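PDB 6E1R: tailspike protein from Acinetobacter phage vB_ApiP_P1, which probably binds and degrades capsular polysaccharide on the surface of its Acinetobacter host through the trimeric beta-helical body of the spike. Local coordinates for residues F303-E309 against F334-N340; Q366-V371 against L395-I401. All blocks are in the same frame, centred on the assembly; numbering follows the deposited sequence.

Contact 1: residues F303-E309 against F334-N340; sequences FVGGYIE and FQGIHMN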
ATOM      1  N   PHE A 303       4.250   0.605  -7.241  1.00 33.00           N
ATOM      2  CA  PHE A 303       4.559  -0.803  -7.014  1.00 32.57           C
ATOM      3  C   PHE A 303       4.645  -1.018  -5.509  1.00 34.74           C
ATOM      4  O   PHE A 303       5.618  -0.598  -4.873  1.00 37.30           O
ATOM      5  CB  PHE A 303       5.865  -1.206  -7.700  1.00 32.58           C
ATOM      6  CG  PHE A 303       5.843  -1.049  -9.193  1.00 33.74           C
ATOM      7  CD1 PHE A 303       6.172   0.161  -9.781  1.00 29.35           C
ATOM      8  CD2 PHE A 303       5.496  -2.114 -10.009  1.00 33.70           C
ATOM      9  CE1 PHE A 303       6.156   0.307 -11.152  1.00 29.40           C
ATOM     10  CE2 PHE A 303       5.476  -1.974 -11.383  1.00 29.25           C
ATOM     11  CZ  PHE A 303       5.806  -0.762 -11.955  1.00 31.20           C
ATOM     12  N   VAL A 304       3.634  -1.665  -4.942  1.00 31.10           N
ATOM     13  CA  VAL A 304       3.559  -1.893  -3.500  1.00 32.00           C
ATOM     14  C   VAL A 304       3.958  -3.348  -3.273  1.00 35.29           C
ATOM     15  O   VAL A 304       3.136  -4.265  -3.352  1.00 37.52           O
ATOM     16  CB  VAL A 304       2.173  -1.575  -2.941  1.00 28.51           C
ATOM     17  CG1 VAL A 304       2.153  -1.764  -1.433  1.00 29.01           C
ATOM     18  CG2 VAL A 304       1.764  -0.152  -3.306  1.00 27.52           C
ATOM     19  N   GLY A 305       5.243  -3.562  -2.996  1.00 36.82           N
ATOM     20  CA  GLY A 305       5.772  -4.899  -2.805  1.00 30.37           C
ATOM     21  C   GLY A 305       5.926  -5.668  -4.103  1.00 31.27           C
ATOM     22  O   GLY A 305       5.265  -5.349  -5.095  1.00 36.04           O
ATOM     23  N   GLY A 306       6.819  -6.662  -4.127  1.00 27.73           N
ATOM     24  CA  GLY A 306       6.952  -7.526  -5.277  1.00 27.43           C
ATOM     25  C   GLY A 306       8.391  -7.628  -5.730  1.00 40.70           C
ATOM     26  O   GLY A 306       9.322  -7.257  -5.007  1.00 45.40           O
ATOM     27  N   TYR A 307       8.570  -8.132  -6.952  1.00 36.07           N
ATOM     28  CA  TYR A 307       9.886  -8.365  -7.529  1.00 27.23           C
ATOM     29  C   TYR A 307       9.977  -7.729  -8.907  1.00 35.71           C
ATOM     30  O   TYR A 307       9.036  -7.809  -9.702  1.00 39.00           O
ATOM     31  CB  TYR A 307      10.199  -9.863  -7.658  1.00 28.34           C
ATOM     32  CG  TYR A 307      10.312 -10.604  -6.349  1.00 29.60           C
ATOM     33  CD1 TYR A 307       9.177 -10.970  -5.639  1.00 30.00           C
ATOM     34  CD2 TYR A 307      11.551 -10.965  -5.836  1.00 30.60           C
ATOM     35  CE1 TYR A 307       9.273 -11.653  -4.450  1.00 31.39           C
ATOM     36  CE2 TYR A 307      11.656 -11.652  -4.644  1.00 32.00           C
ATOM     37  CZ  TYR A 307      10.512 -11.994  -3.956  1.00 51.97           C
ATOM     38  OH  TYR A 307      10.609 -12.677  -2.766  1.00 53.55           O
ATOM     39  N   ILE A 308      11.115  -7.094  -9.179  1.00 36.11           N
ATOM     40  CA  ILE A 308      11.489  -6.690 -10.531  1.00 33.19           C
ATOM     41  C   ILE A 308      12.951  -7.069 -10.710  1.00 35.88           C
ATOM     42  O   ILE A 308      13.849  -6.308 -10.331  1.00 43.02           O
ATOM     43  CB  ILE A 308      11.264  -5.186 -10.776  1.00 29.19           C
ATOM     44  CG1 ILE A 308       9.816  -4.791 -10.474  1.00 24.41           C
ATOM     45  CG2 ILE A 308      11.611  -4.826 -12.213  1.00 24.65           C
ATOM     46  CD1 ILE A 308       9.523  -3.324 -10.687  1.00 23.83           C
ATOM     47  N   GLU A 309      13.206  -8.252 -11.261  1.00 34.68           N
ATOM     48  CA  GLU A 309      14.558  -8.792 -11.281  1.00 40.65           C
ATOM     49  C   GLU A 309      14.761  -9.627 -12.537  1.00 42.07           C
ATOM     50  O   GLU A 309      13.837  -9.839 -13.324  1.00 47.18           O
ATOM     51  CB  GLU A 309      14.838  -9.621 -10.021  1.00 43.74           C
ATOM     52  CG  GLU A 309      13.893 -10.789  -9.806  1.00 48.90           C
ATOM     53  CD  GLU A 309      14.254 -11.605  -8.579  1.00 58.27           C
ATOM     54  OE1 GLU A 309      15.088 -11.136  -7.776  1.00 58.59           O
ATOM     55  OE2 GLU A 309      13.705 -12.715  -8.415  1.00 63.21           O
ATOM     56  N   PHE A 334       8.373   2.941  -6.008  1.00 30.57           N
ATOM     57  CA  PHE A 334       8.789   1.552  -5.824  1.00 33.19           C
ATOM     58  C   PHE A 334       8.853   1.320  -4.316  1.00 36.01           C
ATOM     59  O   PHE A 334       9.880   1.559  -3.679  1.00 42.12           O
ATOM     60  CB  PHE A 334      10.131   1.286  -6.498  1.00 36.10           C
ATOM     61  CG  PHE A 334      10.100   1.438  -7.992  1.00 36.92           C
ATOM     62  CD1 PHE A 334       9.713   0.385  -8.802  1.00 35.51           C
ATOM     63  CD2 PHE A 334      10.457   2.636  -8.586  1.00 36.48           C
ATOM     64  CE1 PHE A 334       9.685   0.525 -10.177  1.00 36.22           C
ATOM     65  CE2 PHE A 334      10.429   2.781  -9.960  1.00 32.77           C
ATOM     66  CZ  PHE A 334      10.043   1.726 -10.756  1.00 31.51           C
ATOM     67  N   GLN A 335       7.743   0.859  -3.747  1.00 30.21           N
ATOM     68  CA  GLN A 335       7.605   0.697  -2.300  1.00 31.19           C
ATOM     69  C   GLN A 335       7.951  -0.741  -1.931  1.00 33.26           C
ATOM     70  O   GLN A 335       7.137  -1.652  -2.102  1.00 28.93           O
ATOM     71  CB  GLN A 335       6.197   1.070  -1.849  1.00 28.15           C
ATOM     72  CG  GLN A 335       5.969   0.927  -0.354  1.00 30.64           C
ATOM     73  CD  GLN A 335       4.630   1.486   0.090  1.00 35.32           C
ATOM     74  OE1 GLN A 335       4.020   2.296  -0.607  1.00 38.87           O
ATOM     75  NE2 GLN A 335       4.167   1.054   1.258  1.00 36.73           N
ATOM     76  N   GLY A 336       9.167  -0.940  -1.427  1.00 30.24           N
ATOM     77  CA  GLY A 336       9.599  -2.238  -0.948  1.00 30.09           C
ATOM     78  C   GLY A 336       9.683  -3.299  -2.025  1.00 39.09           C
ATOM     79  O   GLY A 336       9.105  -4.381  -1.883  1.00 48.08           O
ATOM     80  N   ILE A 337      10.409  -3.010  -3.100  1.00 41.46           N
ATOM     81  CA  ILE A 337      10.525  -3.913  -4.239  1.00 42.40           C
ATOM     82  C   ILE A 337      11.872  -4.616  -4.173  1.00 45.33           C
ATOM     83  O   ILE A 337      12.906  -3.976  -3.945  1.00 40.71           O
ATOM     84  CB  ILE A 337      10.366  -3.156  -5.569  1.00 36.88           C
ATOM     85  CG1 ILE A 337       9.127  -2.261  -5.524  1.00 35.21           C
ATOM     86  CG2 ILE A 337      10.275  -4.129  -6.732  1.00 36.70           C
ATOM     87  CD1 ILE A 337       7.845  -3.011  -5.247  1.00 31.39           C
ATOM     88  N   HIS A 338      11.863  -5.932  -4.376  1.00 43.23           N
ATOM     89  CA  HIS A 338      13.099  -6.701  -4.465  1.00 42.01           C
ATOM     90  C   HIS A 338      13.611  -6.608  -5.898  1.00 42.65           C
ATOM     91  O   HIS A 338      12.976  -7.123  -6.824  1.00 36.01           O
ATOM     92  CB  HIS A 338      12.860  -8.150  -4.051  1.00 34.43           C
ATOM     93  CG  HIS A 338      14.114  -8.958  -3.928  1.00 36.97           C
ATOM     94  ND1 HIS A 338      14.761  -9.145  -2.727  1.00 32.26           N
ATOM     95  CD2 HIS A 338      14.845  -9.619  -4.856  1.00 31.27           C
ATOM     96  CE1 HIS A 338      15.833  -9.892  -2.917  1.00 33.26           C
ATOM     97  NE2 HIS A 338      15.909 -10.192  -4.201  1.00 42.60           N
HETATM   98  N   MSE A 339      14.749  -5.947  -6.086  1.00 48.50           N
HETATM   99  CA  MSE A 339      15.247  -5.670  -7.431  1.00 50.86           C
HETATM  100  C   MSE A 339      16.673  -6.161  -7.661  1.00 48.62           C
HETATM  101  O   MSE A 339      17.621  -5.379  -7.627  1.00 51.10           O
HETATM  102  CB  MSE A 339      15.168  -4.169  -7.716  1.00 54.86           C
HETATM  103  CG  MSE A 339      13.754  -3.617  -7.688  1.00 64.36           C
HETATM  104 SE   MSE A 339      13.689  -1.685  -7.920  1.00 74.95          SE
HETATM  105  CE  MSE A 339      12.634  -1.608  -9.557  1.00 71.53           C
ATOM    106  N   ASN A 340      16.813  -7.461  -7.908  1.00 47.02           N
ATOM    107  CA  ASN A 340      18.101  -8.075  -8.228  1.00 52.93           C
ATOM    108  C   ASN A 340      18.299  -7.997  -9.739  1.00 54.57           C
ATOM    109  O   ASN A 340      17.795  -8.841 -10.483  1.00 58.43           O
ATOM    110  CB  ASN A 340      18.146  -9.514  -7.729  1.00 56.96           C
ATOM    111  CG  ASN A 340      19.517 -10.138  -7.873  1.00 63.18           C
ATOM    112  OD1 ASN A 340      20.503  -9.446  -8.124  1.00 67.42           O
ATOM    113  ND2 ASN A 340      19.587 -11.455  -7.716  1.00 67.08           N
TER
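At the apolar centre, F303 and F334 occupy equivalent places on successive turns, and their rings lie almost parallel, planes 2° apart, yet slid so far past each other that they barely overlap (centroids 5.1 Å apart). The row of aromatic rings runs on to F278 before them and F360 after. I337 fills the space beside it, its CD1 3.6 Å from CB of F303 and its CG2 3.8 Å from CG1 of I308, while CD1 of I308 reaches CE of selenomethionine M339 at 3.7 Å. The backbones pair in parallel: Q335 N donates to F303 O (2.8 Å) and G305 N to Q335 O (2.8 Å); past the corner at G305 and G336, H338 N bonds G306 O (2.9 Å) and I308 N bonds H338 O (3.0 Å). Both corners use glycine, with positive phi at each. On the outer face, V304, Q335, Y307 and H338 meet other subunits: Y307 OH bonds T274 and H338 ND1 bonds S299, both of the second subunit, and the Q335 side chains of all three chains bond one another. Like residues aligned on successive parallel coils, with corners in register, mark the parallel beta-helix, right-handed in trimeric phage tailspikes.

Contact 2: residues Q366-V371 against L395-I401; sequences QLISAV and LATGGSI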
ATOM      1  N   GLN A 366      20.552  -5.817  -6.328  1.00 45.32           N
ATOM      2  CA  GLN A 366      21.840  -5.520  -6.937  1.00 43.90           C
ATOM      3  C   GLN A 366      21.608  -4.928  -8.320  1.00 44.28           C
ATOM      4  O   GLN A 366      20.738  -5.390  -9.064  1.00 47.44           O
ATOM      5  CB  GLN A 366      22.711  -6.778  -7.025  1.00 46.76           C
ATOM      6  CG  GLN A 366      24.022  -6.589  -7.767  1.00 56.37           C
ATOM      7  CD  GLN A 366      24.846  -7.860  -7.822  1.00 65.75           C
ATOM      8  OE1 GLN A 366      24.674  -8.688  -8.715  1.00 66.75           O
ATOM      9  NE2 GLN A 366      25.752  -8.018  -6.862  1.00 70.95           N
ATOM     10  N   LEU A 367      22.390  -3.907  -8.666  1.00 40.11           N
ATOM     11  CA  LEU A 367      22.178  -3.130  -9.880  1.00 36.37           C
ATOM     12  C   LEU A 367      23.306  -3.349 -10.880  1.00 36.91           C
ATOM     13  O   LEU A 367      24.486  -3.276 -10.521  1.00 38.31           O
ATOM     14  CB  LEU A 367      22.058  -1.641  -9.551  1.00 33.72           C
ATOM     15  CG  LEU A 367      20.829  -1.242  -8.736  1.00 35.08           C
ATOM     16  CD1 LEU A 367      20.834   0.251  -8.453  1.00 38.09           C
ATOM     17  CD2 LEU A 367      19.557  -1.651  -9.458  1.00 32.86           C
ATOM     18  N   ILE A 368      22.935  -3.620 -12.127  1.00 33.32           N
ATOM     19  CA  ILE A 368      23.840  -3.530 -13.265  1.00 40.06           C
ATOM     20  C   ILE A 368      23.489  -2.326 -14.137  1.00 40.91           C
ATOM     21  O   ILE A 368      23.848  -2.280 -15.312  1.00 42.00           O
ATOM     22  CB  ILE A 368      23.841  -4.826 -14.094  1.00 41.08           C
ATOM     23  CG1 ILE A 368      22.422  -5.171 -14.540  1.00 34.15           C
ATOM     24  CG2 ILE A 368      24.447  -5.972 -13.302  1.00 35.03           C
ATOM     25  CD1 ILE A 368      22.356  -6.319 -15.513  1.00 35.46           C
ATOM     26  N   SER A 369      22.782  -1.352 -13.569  1.00 32.99           N
ATOM     27  CA  SER A 369      22.254  -0.227 -14.325  1.00 39.65           C
ATOM     28  C   SER A 369      22.258   1.008 -13.435  1.00 37.62           C
ATOM     29  O   SER A 369      22.681   0.966 -12.276  1.00 36.50           O
ATOM     30  CB  SER A 369      20.840  -0.525 -14.828  1.00 40.36           C
ATOM     31  OG  SER A 369      19.926  -0.604 -13.747  1.00 31.82           O
ATOM     32  N   ALA A 370      21.777   2.116 -13.987  1.00 34.99           N
ATOM     33  CA  ALA A 370      21.537   3.311 -13.199  1.00 35.62           C
ATOM     34  C   ALA A 370      20.157   3.232 -12.552  1.00 36.02           C
ATOM     35  O   ALA A 370      19.350   2.350 -12.853  1.00 39.08           O
ATOM     36  CB  ALA A 370      21.659   4.565 -14.066  1.00 39.00           C
ATOM     37  N   VAL A 371      19.889   4.170 -11.646  1.00 35.92           N
ATOM     38  CA  VAL A 371      18.595   4.191 -10.974  1.00 35.93           C
ATOM     39  C   VAL A 371      17.550   4.878 -11.842  1.00 39.76           C
ATOM     40  O   VAL A 371      16.462   4.337 -12.074  1.00 41.44           O
ATOM     41  CB  VAL A 371      18.722   4.864  -9.596  1.00 32.15           C
ATOM     42  CG1 VAL A 371      17.359   4.983  -8.939  1.00 30.77           C
ATOM     43  CG2 VAL A 371      19.678   4.075  -8.714  1.00 29.75           C
ATOM     44  N   LEU A 395      26.378  -2.596  -6.301  1.00 41.39           N
ATOM     45  CA  LEU A 395      26.719  -2.204  -7.661  1.00 41.22           C
ATOM     46  C   LEU A 395      27.546  -3.301  -8.319  1.00 44.10           C
ATOM     47  O   LEU A 395      28.646  -3.622  -7.857  1.00 50.25           O
ATOM     48  CB  LEU A 395      27.478  -0.876  -7.676  1.00 39.10           C
ATOM     49  CG  LEU A 395      26.692   0.336  -7.173  1.00 35.47           C
ATOM     50  CD1 LEU A 395      27.533   1.599  -7.253  1.00 38.77           C
ATOM     51  CD2 LEU A 395      25.398   0.496  -7.955  1.00 34.36           C
ATOM     52  N   ALA A 396      27.012  -3.868  -9.395  1.00 42.88           N
ATOM     53  CA  ALA A 396      27.730  -4.797 -10.247  1.00 43.59           C
ATOM     54  C   ALA A 396      28.222  -4.051 -11.487  1.00 44.99           C
ATOM     55  O   ALA A 396      28.155  -2.820 -11.564  1.00 50.29           O
ATOM     56  CB  ALA A 396      26.838  -5.988 -10.599  1.00 37.98           C
ATOM     57  N   THR A 397      28.732  -4.795 -12.466  1.00 40.72           N
ATOM     58  CA  THR A 397      29.270  -4.179 -13.674  1.00 42.45           C
ATOM     59  C   THR A 397      28.179  -3.413 -14.412  1.00 42.93           C
ATOM     60  O   THR A 397      27.164  -3.991 -14.814  1.00 42.29           O
ATOM     61  CB  THR A 397      29.880  -5.244 -14.582  1.00 45.73           C
ATOM     62  OG1 THR A 397      30.921  -5.935 -13.879  1.00 51.79           O
ATOM     63  CG2 THR A 397      30.463  -4.604 -15.834  1.00 46.63           C
ATOM     64  N   GLY A 398      28.392  -2.109 -14.586  1.00 40.28           N
ATOM     65  CA  GLY A 398      27.417  -1.243 -15.207  1.00 35.61           C
ATOM     66  C   GLY A 398      26.478  -0.547 -14.246  1.00 41.31           C
ATOM     67  O   GLY A 398      25.714   0.327 -14.677  1.00 34.14           O
ATOM     68  N   GLY A 399      26.506  -0.905 -12.964  1.00 38.74           N
ATOM     69  CA  GLY A 399      25.626  -0.276 -12.000  1.00 35.71           C
ATOM     70  C   GLY A 399      26.168   1.047 -11.491  1.00 41.75           C
ATOM     71  O   GLY A 399      27.376   1.263 -11.397  1.00 44.54           O
ATOM     72  N   SER A 400      25.246   1.946 -11.156  1.00 36.63           N
ATOM     73  CA  SER A 400      25.606   3.276 -10.691  1.00 32.24           C
ATOM     74  C   SER A 400      24.428   3.873  -9.940  1.00 34.92           C
ATOM     75  O   SER A 400      23.273   3.656 -10.313  1.00 33.52           O
ATOM     76  CB  SER A 400      26.005   4.188 -11.857  1.00 34.84           C
ATOM     77  OG  SER A 400      24.935   4.336 -12.774  1.00 33.71           O
ATOM     78  N   ILE A 401      24.729   4.624  -8.882  1.00 37.42           N
ATOM     79  CA  ILE A 401      23.712   5.349  -8.128  1.00 38.82           C
ATOM     80  C   ILE A 401      23.964   6.847  -8.090  1.00 39.23           C
ATOM     81  O   ILE A 401      23.049   7.602  -7.726  1.00 40.07           O
ATOM     82  CB  ILE A 401      23.573   4.803  -6.688  1.00 40.63           C
ATOM     83  CG1 ILE A 401      24.913   4.883  -5.951  1.00 43.61           C
ATOM     84  CG2 ILE A 401      23.039   3.379  -6.703  1.00 31.09           C
ATOM     85  CD1 ILE A 401      24.853   4.371  -4.528  1.00 43.41           C
TER
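This is a backbone-led contact between two strand ends and the loops that follow them, near the C-terminal end of the beta-helix. L367 and L395 form its one parallel bridge, and A396 N donates to L367 O at 2.8 Å. Beyond it, A396-G399 makes a type II beta turn, closed by G399 N to A396 O (2.9 Å), and the chain comes back to 366-371 with S400 N bonded to S369 O (3.0 Å). Between these two bonds the backbones run so close that CA of I368 and CA of G399 are 3.9 Å apart, and CA of G399 touches both L367 O (3.5 Å) and S369 O (3.2 Å) through CA-H...O contacts. Side chains at G399 and G398 would collide with L367 O and I368 O respectively. Apolar contacts are few: L367 CB on L395 CD2 (4.3 Å), L367 CD1 on I401 CG2 (4.2 Å), I368 CG2 on A396 CB (3.6 Å) and V371 CG2 on I401 CG2 (4.0 Å). N380 ties the far end together, bonding V371 N and S400 OG. The pair thus continues strands 364-367 and 392-395, with a backbone bond from A370 to I347 joining it to strand 346-350.

The two contacts illustrate how one repeating fold changes with position. Contact 1 is a buried pairing of successive coils, whereas contact 2 is partly exposed, with L395, T397 and G398 open to solvent. They hold different strands but touch where N340 OD1 lies 3.6 Å from Q366 CB, their centres about 16 Å apart. Both rest on backbone hydrogen bonds, with one parallel bridge in contact 2, and on glycines at bends: in 303-309 and 334-340 these mark corners of the coil, in 395-401 a beta turn. Contact 1 adds aromatic and aliphatic packing inside and subunit-bridging polar groups outside; contact 2 buries less surface (430 against 650 Å²) and meets no other chain of the trimer.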